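Local coordinates for protein uracil-DNA glycosylase (Epstein-Barr virus, PDB 6LYJ) that belongs to the uracil-DNA glycosylase superfamily and has the alpha/beta fold of that family, built round a central four-stranded parallel sheet, at residues Met72-Phe77 and Leu146-Ile151. Numbering follows the deposited sequence.
Sequences MAWARF and LLLNTI
Leu-148 sets its CD1 methyl squarely over the six-membered ring of Trp-74, a CH-pi contact with CD1 3.8 Å from the ring centroid and only 4° off the normal. A second delta methyl, Leu-146 CD1, comes to the same indole at its edge, in the ring plane, 3.8 Å from Trp-74 CE3, and also packs against the Trp-74 carbonyl oxygen. Between these two leucines, Leu-147 O lies 3.5 Å from Trp-74 CB. Trp-74 reaches the strand with CG tucked between its own backbone N and carbonyl carbon (chi1 55°), which stands the indole up beside Leu-148. No direct hydrogen bond joins the segments; instead a water takes the N-H of Leu-147, 3.0 Å from Leu-147 N. The same water lies 2.9 Å from Trp-74 O, one of more acceptors than it has protons for. The contact joins a short 3-10 turn, 73-75, to strand 145-149, an outermost strand, within this chain, of the central parallel sheet in this alpha/beta fold. Within the turn Ala-75 N bonds to Met-72 O and Arg-76 N to Ala-73 O, and Ala-75 CB rests on the indole face opposite Leu-148, toward the rim. Further out, Trp-34 of helix 32-38 meets Trp-74 edge-to-face and also touches Leu-146. Leu-148 packs on Val-174 and Ile-175 of helix 167-181, while its backbone bonds to Ile-87 and Gly-89 on the neighbouring parallel strand.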
# COMPACT_ATOMS: atom_id res chain seq x y z
N MET A 72 9.71 5.71 -12.26
CA MET A 72 8.62 6.16 -13.13
C MET A 72 8.05 5.03 -13.98
O MET A 72 7.40 5.30 -14.99
CB MET A 72 9.10 7.30 -14.03
CG MET A 72 9.61 8.53 -13.29
SD MET A 72 8.37 9.27 -12.21
CE MET A 72 9.30 10.63 -11.51
N ALA A 73 8.31 3.77 -13.61
CA ALA A 73 7.80 2.66 -14.41
C ALA A 73 6.28 2.71 -14.54
O ALA A 73 5.73 2.32 -15.58
CB ALA A 73 8.24 1.32 -13.81
N TRP A 74 5.59 3.19 -13.50
CA TRP A 74 4.14 3.31 -13.51
C TRP A 74 3.63 4.17 -14.65
O TRP A 74 2.44 4.11 -14.98
CB TRP A 74 3.65 3.90 -12.19
CG TRP A 74 4.31 5.21 -11.87
CD1 TRP A 74 5.46 5.40 -11.16
CD2 TRP A 74 3.86 6.51 -12.27
NE1 TRP A 74 5.75 6.74 -11.09
CE2 TRP A 74 4.79 7.45 -11.76
CE3 TRP A 74 2.77 6.98 -13.00
CZ2 TRP A 74 4.66 8.82 -11.96
CZ3 TRP A 74 2.64 8.35 -13.20
CH2 TRP A 74 3.58 9.25 -12.68
N ALA A 75 4.48 4.99 -15.26
CA ALA A 75 4.06 5.89 -16.32
C ALA A 75 4.34 5.35 -17.72
O ALA A 75 3.99 6.01 -18.70
CB ALA A 75 4.74 7.25 -16.15
N ARG A 76 4.97 4.18 -17.85
CA ARG A 76 5.47 3.71 -19.13
C ARG A 76 4.63 2.60 -19.77
O ARG A 76 5.04 2.08 -20.81
CB ARG A 76 6.92 3.24 -18.99
CG ARG A 76 7.89 4.32 -18.55
CD ARG A 76 9.34 3.91 -18.81
NE ARG A 76 9.81 2.85 -17.91
CZ ARG A 76 10.55 3.06 -16.83
NH1 ARG A 76 10.91 4.30 -16.51
NH2 ARG A 76 10.94 2.04 -16.07
N PHE A 77 3.48 2.25 -19.21
CA PHE A 77 2.75 1.09 -19.73
C PHE A 77 1.59 1.46 -20.65
O PHE A 77 1.06 0.58 -21.34
CB PHE A 77 2.19 0.23 -18.59
CG PHE A 77 3.23 -0.58 -17.87
CD1 PHE A 77 4.00 -0.02 -16.86
CD2 PHE A 77 3.42 -1.92 -18.18
CE1 PHE A 77 4.95 -0.77 -16.20
CE2 PHE A 77 4.37 -2.68 -17.52
CZ PHE A 77 5.14 -2.10 -16.53
N LEU A 146 -3.60 2.82 -13.88
CA LEU A 146 -2.45 3.54 -13.35
C LEU A 146 -2.27 3.16 -11.89
O LEU A 146 -3.13 3.46 -11.05
CB LEU A 146 -2.63 5.05 -13.51
CG LEU A 146 -1.34 5.86 -13.31
CD1 LEU A 146 -0.42 5.64 -14.50
CD2 LEU A 146 -1.61 7.34 -13.11
N LEU A 147 -1.15 2.52 -11.58
CA LEU A 147 -0.83 2.03 -10.24
C LEU A 147 0.15 3.02 -9.62
O LEU A 147 1.37 2.85 -9.69
CB LEU A 147 -0.26 0.62 -10.31
CG LEU A 147 -1.22 -0.43 -10.88
CD1 LEU A 147 -0.46 -1.62 -11.46
CD2 LEU A 147 -2.20 -0.89 -9.81
N LEU A 148 -0.40 4.06 -9.00
CA LEU A 148 0.35 5.24 -8.60
C LEU A 148 0.54 5.26 -7.09
O LEU A 148 -0.42 5.46 -6.34
CB LEU A 148 -0.36 6.51 -9.07
CG LEU A 148 0.30 7.82 -8.65
CD1 LEU A 148 1.71 7.91 -9.23
CD2 LEU A 148 -0.56 9.00 -9.09
N ASN A 149 1.79 5.08 -6.65
CA ASN A 149 2.18 5.37 -5.27
C ASN A 149 2.31 6.88 -5.10
O ASN A 149 2.92 7.56 -5.93
CB ASN A 149 3.51 4.70 -4.93
CG ASN A 149 3.35 3.24 -4.57
OD1 ASN A 149 2.33 2.82 -4.02
ND2 ASN A 149 4.37 2.44 -4.87
N THR A 150 1.73 7.42 -4.02
CA THR A 150 1.83 8.86 -3.79
C THR A 150 3.27 9.28 -3.48
O THR A 150 3.65 10.42 -3.77
CB THR A 150 0.89 9.29 -2.66
OG1 THR A 150 1.06 8.43 -1.53
CG2 THR A 150 -0.56 9.24 -3.10
N ILE A 151 4.06 8.38 -2.89
CA ILE A 151 5.48 8.59 -2.66
C ILE A 151 6.24 7.61 -3.54
O ILE A 151 5.96 6.41 -3.52
CB ILE A 151 5.85 8.40 -1.17
CG1 ILE A 151 4.95 9.24 -0.27
CG2 ILE A 151 7.32 8.73 -0.93
CD1 ILE A 151 4.97 10.73 -0.59
O HOH W 1 0.70 2.10 -13.91